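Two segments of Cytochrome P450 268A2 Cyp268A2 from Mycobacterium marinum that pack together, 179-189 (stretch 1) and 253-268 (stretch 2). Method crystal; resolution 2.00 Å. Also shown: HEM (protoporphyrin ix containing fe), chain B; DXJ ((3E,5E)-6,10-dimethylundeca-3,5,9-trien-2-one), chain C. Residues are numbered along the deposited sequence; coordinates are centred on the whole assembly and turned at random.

Stretch 1 (179-189) RVAHAADALVS
Stretch 2 (253-268) FFVLLAVAGNDTTRQT

This contact is a near-perpendicular crossing of two helices, close-packed through a small alanine knob and completed by aliphatic contacts on one flank and by two aspartates, an arginine, a glutamine and two waters on the other. Stretch 1 enters already helical, with phi near -67° and psi near -38°, and the chain makes a type I turn from Ala186 to Ser189 (phi/psi -71°/-8° at Leu187, -118°/8° at Val188). Ser189 N donates to Ala186 O (3.1 Å) within the turn, and Ser189 OG reaches back to Asp185 O (2.6 Å). Stretch 2 is helical throughout and continues beyond both ends, with phi near -66° and psi near -42° except at Asn262 (-103°/-55°). The axes approach to 8.5 Å, their N-to-C directions 87° apart (signed crossing angle -87°), and the contact buries 532 Å² summed over both sides.

The register centres on Ala184 opposite Val259, whose CA atoms lie 4.6 Å apart; the CA atoms of Asp185 and Asp263 are 5.8 Å apart, and those of Ala181 and Asn262 6.5 Å. Ala184 suits the crossing because its methyl group is small enough to sit in a hollow on the surface of the other helix: it is a knob among Ala258, Val259, Asn262 and Asp263, with CB 3.4 Å from Ala258 O and 3.9 Å from Val259 CA. Ala258, equally small, allows its CB to come 4.3 Å from Ala184 CB. Asn262 (chi1 m, chi2 -75°) turns its amide back along its own helix, where ND2 donates to Ala258 O at 2.8 Å.

Branched aliphatic side chains fill the space around this knob. Val180 (t) has CG1 4.1 Å from Ala258 CB and CG2 at the edge of the Phe254 ring, 4.5 Å from CZ; Phe254 (chi1 t, chi2 80°) starts sideways, but its end comes nearer. Beyond the knob, Leu187 (m, t) extends CD1 to 3.6 Å from Val255 CG1 and 3.7 Å from Val259 CG2, and Val188 (m) sets CG1 3.8 Å from Val259 CG1. Val255 and Val259 are both t. Val259 CG1 also lies 3.6 Å from DXJ C05, so this residue links the helix packing to the ligand.

The polar part begins at Asp263 (chi1 m, chi2 -2°), whose OD2 lies only 2.8 Å from Ala184 O. Two oxygens this close suggest a protonated acid, although the geometry does not settle it. The same OD2 is 3.2 Å from Val188 CG2.

The CA-to-CB bond of Arg266 points toward stretch 1, and the chain continues extended (chi1 153°, t, t, chi4 156°). Asp185 (chi1 t, chi2 73°) lies with OD1 over one face of the guanidinium, 3.9 Å from Arg266 NH1: a long salt bridge in which charge attracts but no N-H points at the oxygen. Water provides the directed bonds. Water 1 donates to Ala181 O (2.9 Å) and accepts from Arg266 NH1 (3.2 Å), bridging a 4.3 Å gap between Ala181 O and Arg266 NH1. Water 2 donates to Asp185 OD1 (2.7 Å) and accepts a weak bond from Gln267 NE2 (2.9 Å); Gln267 is m, m with chi3 -39°. No clear direct hydrogen bond crosses between the stretches.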

# COMPACT_ATOMS: atom_id res chain seq x y z
N ARG A 179 -3.30 -18.87 -0.58
CA ARG A 179 -4.67 -18.37 -0.47
C ARG A 179 -4.73 -17.05 0.29
O ARG A 179 -5.57 -16.20 -0.03
CB ARG A 179 -5.56 -19.41 0.20
CG ARG A 179 -5.63 -20.74 -0.54
CD ARG A 179 -6.34 -21.79 0.29
NE ARG A 179 -7.74 -21.46 0.53
CZ ARG A 179 -8.58 -22.22 1.22
NH1 ARG A 179 -8.16 -23.37 1.74
NH2 ARG A 179 -9.84 -21.84 1.38
N VAL A 180 -3.86 -16.87 1.28
CA VAL A 180 -3.83 -15.59 2.00
C VAL A 180 -3.36 -14.48 1.08
O VAL A 180 -3.92 -13.37 1.08
CB VAL A 180 -2.94 -15.71 3.25
CG1 VAL A 180 -2.53 -14.33 3.75
CG2 VAL A 180 -3.67 -16.48 4.35
N ALA A 181 -2.33 -14.75 0.26
CA ALA A 181 -1.87 -13.75 -0.70
C ALA A 181 -2.96 -13.42 -1.72
O ALA A 181 -3.11 -12.25 -2.11
CB ALA A 181 -0.61 -14.25 -1.40
N HIS A 182 -3.72 -14.42 -2.15
CA HIS A 182 -4.81 -14.18 -3.08
C HIS A 182 -5.94 -13.39 -2.42
O HIS A 182 -6.52 -12.49 -3.03
CB HIS A 182 -5.33 -15.50 -3.64
CG HIS A 182 -6.59 -15.37 -4.43
ND1 HIS A 182 -7.84 -15.52 -3.87
CD2 HIS A 182 -6.81 -15.10 -5.74
CE1 HIS A 182 -8.77 -15.36 -4.80
NE2 HIS A 182 -8.16 -15.10 -5.94
N ALA A 183 -6.25 -13.72 -1.16
CA ALA A 183 -7.31 -13.02 -0.45
C ALA A 183 -6.91 -11.59 -0.13
O ALA A 183 -7.75 -10.68 -0.16
CB ALA A 183 -7.69 -13.77 0.82
N ALA A 184 -5.63 -11.36 0.19
CA ALA A 184 -5.16 -10.01 0.44
C ALA A 184 -5.24 -9.16 -0.82
O ALA A 184 -5.63 -7.98 -0.76
CB ALA A 184 -3.73 -10.03 0.98
N ASP A 185 -4.88 -9.73 -1.97
CA ASP A 185 -4.96 -9.01 -3.23
C ASP A 185 -6.41 -8.72 -3.62
O ASP A 185 -6.68 -7.71 -4.27
CB ASP A 185 -4.26 -9.81 -4.33
CG ASP A 185 -4.33 -9.13 -5.68
OD1 ASP A 185 -3.63 -8.11 -5.88
OD2 ASP A 185 -5.08 -9.62 -6.55
N ALA A 186 -7.34 -9.59 -3.23
CA ALA A 186 -8.75 -9.38 -3.55
C ALA A 186 -9.32 -8.15 -2.86
O ALA A 186 -10.18 -7.46 -3.43
CB ALA A 186 -9.57 -10.62 -3.17
N LEU A 187 -8.87 -7.86 -1.64
CA LEU A 187 -9.48 -6.81 -0.83
C LEU A 187 -9.19 -5.41 -1.35
O LEU A 187 -9.77 -4.45 -0.84
CB LEU A 187 -9.02 -6.94 0.62
CG LEU A 187 -9.47 -8.23 1.30
CD1 LEU A 187 -9.07 -8.25 2.77
CD2 LEU A 187 -10.97 -8.42 1.15
N VAL A 188 -8.31 -5.26 -2.34
CA VAL A 188 -8.04 -3.97 -2.96
C VAL A 188 -8.41 -3.97 -4.44
O VAL A 188 -8.12 -3.00 -5.14
CB VAL A 188 -6.58 -3.55 -2.76
CG1 VAL A 188 -6.23 -3.52 -1.28
CG2 VAL A 188 -5.65 -4.48 -3.52
N SER A 189 -9.05 -5.03 -4.92
CA SER A 189 -9.39 -5.17 -6.33
C SER A 189 -10.90 -5.16 -6.57
O SER A 189 -11.39 -5.79 -7.51
CB SER A 189 -8.78 -6.45 -6.90
OG SER A 189 -7.45 -6.62 -6.46
N PHE A 253 -6.41 -7.13 12.66
CA PHE A 253 -5.01 -6.81 12.42
C PHE A 253 -4.38 -7.80 11.44
O PHE A 253 -3.51 -7.43 10.65
CB PHE A 253 -4.22 -6.79 13.73
CG PHE A 253 -2.73 -6.76 13.53
CD1 PHE A 253 -2.10 -5.59 13.17
CD2 PHE A 253 -1.98 -7.91 13.67
CE1 PHE A 253 -0.73 -5.55 12.97
CE2 PHE A 253 -0.61 -7.88 13.48
CZ PHE A 253 0.01 -6.70 13.12
N PHE A 254 -4.80 -9.07 11.50
CA PHE A 254 -4.29 -10.06 10.55
C PHE A 254 -4.63 -9.66 9.12
O PHE A 254 -3.81 -9.81 8.21
CB PHE A 254 -4.86 -11.44 10.88
CG PHE A 254 -4.33 -12.53 9.99
CD1 PHE A 254 -3.08 -13.09 10.24
CD2 PHE A 254 -5.07 -13.00 8.92
CE1 PHE A 254 -2.59 -14.10 9.42
CE2 PHE A 254 -4.58 -14.00 8.10
CZ PHE A 254 -3.34 -14.56 8.36
N VAL A 255 -5.85 -9.15 8.90
CA VAL A 255 -6.22 -8.65 7.58
C VAL A 255 -5.38 -7.44 7.21
O VAL A 255 -4.83 -7.36 6.11
CB VAL A 255 -7.73 -8.32 7.54
CG1 VAL A 255 -8.10 -7.73 6.18
CG2 VAL A 255 -8.55 -9.57 7.84
N LEU A 256 -5.28 -6.47 8.13
CA LEU A 256 -4.43 -5.31 7.88
C LEU A 256 -3.01 -5.72 7.53
O LEU A 256 -2.43 -5.23 6.55
CB LEU A 256 -4.45 -4.40 9.11
CG LEU A 256 -3.44 -3.25 9.13
CD1 LEU A 256 -3.60 -2.34 7.92
CD2 LEU A 256 -3.52 -2.46 10.43
N LEU A 257 -2.44 -6.65 8.30
CA LEU A 257 -1.07 -7.09 8.06
C LEU A 257 -0.96 -7.84 6.74
O LEU A 257 0.02 -7.66 6.00
CB LEU A 257 -0.59 -7.96 9.21
CG LEU A 257 0.87 -8.44 9.22
CD1 LEU A 257 1.80 -7.26 9.03
CD2 LEU A 257 1.14 -9.14 10.53
N ALA A 258 -1.95 -8.68 6.42
CA ALA A 258 -1.91 -9.44 5.17
C ALA A 258 -2.03 -8.53 3.95
O ALA A 258 -1.32 -8.72 2.96
CB ALA A 258 -3.02 -10.49 5.16
N VAL A 259 -2.90 -7.52 4.02
CA VAL A 259 -3.12 -6.66 2.86
C VAL A 259 -1.95 -5.71 2.67
O VAL A 259 -1.38 -5.61 1.57
CB VAL A 259 -4.45 -5.90 3.00
CG1 VAL A 259 -4.59 -4.88 1.87
CG2 VAL A 259 -5.63 -6.87 2.99
N ALA A 260 -1.57 -4.99 3.73
CA ALA A 260 -0.47 -4.04 3.61
C ALA A 260 0.86 -4.74 3.39
O ALA A 260 1.72 -4.21 2.68
CB ALA A 260 -0.41 -3.16 4.86
N GLY A 261 1.05 -5.92 3.97
CA GLY A 261 2.31 -6.63 3.82
C GLY A 261 2.48 -7.32 2.48
O GLY A 261 3.62 -7.59 2.08
N ASN A 262 1.39 -7.59 1.77
CA ASN A 262 1.44 -8.30 0.49
C ASN A 262 1.27 -7.37 -0.70
O ASN A 262 2.12 -7.34 -1.59
CB ASN A 262 0.36 -9.39 0.45
CG ASN A 262 0.81 -10.68 1.10
OD1 ASN A 262 1.61 -11.42 0.54
ND2 ASN A 262 0.29 -10.95 2.30
N ASP A 263 0.18 -6.60 -0.72
CA ASP A 263 -0.22 -5.88 -1.93
C ASP A 263 0.78 -4.80 -2.30
O ASP A 263 1.12 -4.64 -3.48
CB ASP A 263 -1.61 -5.28 -1.75
CG ASP A 263 -2.67 -6.33 -1.46
OD1 ASP A 263 -2.33 -7.54 -1.45
OD2 ASP A 263 -3.84 -5.95 -1.26
N THR A 264 1.26 -4.04 -1.31
CA THR A 264 2.13 -2.90 -1.61
C THR A 264 3.45 -3.34 -2.22
O THR A 264 3.85 -2.85 -3.29
CB THR A 264 2.37 -2.08 -0.34
OG1 THR A 264 2.92 -2.94 0.67
CG2 THR A 264 1.07 -1.48 0.17
N THR A 265 4.15 -4.26 -1.56
CA THR A 265 5.44 -4.72 -2.07
C THR A 265 5.27 -5.44 -3.40
O THR A 265 6.10 -5.29 -4.31
CB THR A 265 6.11 -5.64 -1.05
OG1 THR A 265 6.11 -5.00 0.23
CG2 THR A 265 7.55 -5.94 -1.46
N ARG A 266 4.20 -6.23 -3.54
CA ARG A 266 3.97 -6.96 -4.78
C ARG A 266 3.83 -6.01 -5.97
O ARG A 266 4.37 -6.27 -7.05
CB ARG A 266 2.73 -7.85 -4.63
CG ARG A 266 1.98 -8.16 -5.92
CD ARG A 266 0.71 -8.92 -5.59
NE ARG A 266 -0.02 -9.35 -6.78
CZ ARG A 266 -0.87 -10.37 -6.81
NH1 ARG A 266 -1.10 -11.07 -5.70
NH2 ARG A 266 -1.49 -10.70 -7.93
N GLN A 267 3.11 -4.90 -5.78
CA GLN A 267 2.96 -3.95 -6.88
C GLN A 267 4.25 -3.19 -7.15
O GLN A 267 4.59 -2.91 -8.30
CB GLN A 267 1.81 -2.98 -6.60
CG GLN A 267 0.46 -3.63 -6.34
CD GLN A 267 0.13 -4.76 -7.31
OE1 GLN A 267 0.42 -4.67 -8.50
NE2 GLN A 267 -0.48 -5.82 -6.80
N THR A 268 4.99 -2.85 -6.09
CA THR A 268 6.26 -2.14 -6.27
C THR A 268 7.26 -2.98 -7.05
O THR A 268 8.05 -2.44 -7.83
CB THR A 268 6.83 -1.73 -4.91
OG1 THR A 268 5.85 -0.99 -4.18
CG2 THR A 268 8.07 -0.86 -5.09
CHA HEM B . 0.90 1.90 6.83
CHB HEM B . 2.38 -2.71 7.14
CHC HEM B . 4.84 -2.21 2.98
CHD HEM B . 2.62 2.07 2.30
C1A HEM B . 1.09 0.61 7.28
C2A HEM B . 0.55 0.04 8.50
C3A HEM B . 0.96 -1.23 8.59
C4A HEM B . 1.77 -1.51 7.42
CMA HEM B . 0.63 -2.21 9.73
CAA HEM B . -0.33 0.78 9.53
CBA HEM B . 0.58 1.59 10.46
CGA HEM B . -0.25 2.47 11.35
O1A HEM B . 0.28 2.94 12.40
O2A HEM B . -1.44 2.71 11.03
C1B HEM B . 3.23 -2.96 6.08
C2B HEM B . 4.03 -4.15 5.90
C3B HEM B . 4.72 -4.03 4.76
C4B HEM B . 4.37 -2.75 4.16
CMB HEM B . 4.10 -5.36 6.86
CAB HEM B . 5.68 -5.13 4.26
CBB HEM B . 6.46 -4.97 3.19
C1C HEM B . 4.45 -1.00 2.43
C2C HEM B . 4.95 -0.41 1.19
C3C HEM B . 4.32 0.76 1.01
C4C HEM B . 3.43 0.97 2.13
CMC HEM B . 6.00 -1.10 0.29
CAC HEM B . 4.47 1.81 -0.12
CBC HEM B . 5.44 1.79 -1.03
C1D HEM B . 1.97 2.42 3.46
C2D HEM B . 1.23 3.64 3.71
C3D HEM B . 0.76 3.59 4.95
C4D HEM B . 1.18 2.34 5.55
CMD HEM B . 1.04 4.78 2.68
CAD HEM B . -0.09 4.69 5.65
CBD HEM B . 0.84 5.81 6.11
CGD HEM B . 0.05 6.93 6.75
O1D HEM B . 0.67 7.95 7.13
O2D HEM B . -1.20 6.80 6.87
NA HEM B . 1.83 -0.37 6.65
NB HEM B . 3.46 -2.13 5.00
NC HEM B . 3.53 -0.12 2.97
ND HEM B . 1.91 1.65 4.61
FE HEM B . 2.87 -0.14 4.90
C10 DXJ C . -8.88 -3.32 3.28
C13 DXJ C . -12.16 -3.98 1.40
C01 DXJ C . -1.20 0.46 3.66
C02 DXJ C . -2.34 -0.48 3.25
C03 DXJ C . -3.21 -0.87 4.15
C04 DXJ C . -2.45 -0.95 1.80
C05 DXJ C . -4.36 -1.80 3.77
C06 DXJ C . -5.71 -1.31 4.30
C07 DXJ C . -6.80 -2.38 4.23
C08 DXJ C . -7.78 -2.26 3.35
C09 DXJ C . -6.76 -3.57 5.18
C11 DXJ C . -9.97 -3.07 2.58
C12 DXJ C . -11.09 -4.10 2.49
O14 DXJ C . -11.13 -5.01 3.26
O HOH W 1 -0.72 -10.65 -2.60
O HOH W 2 -2.70 -5.75 -4.86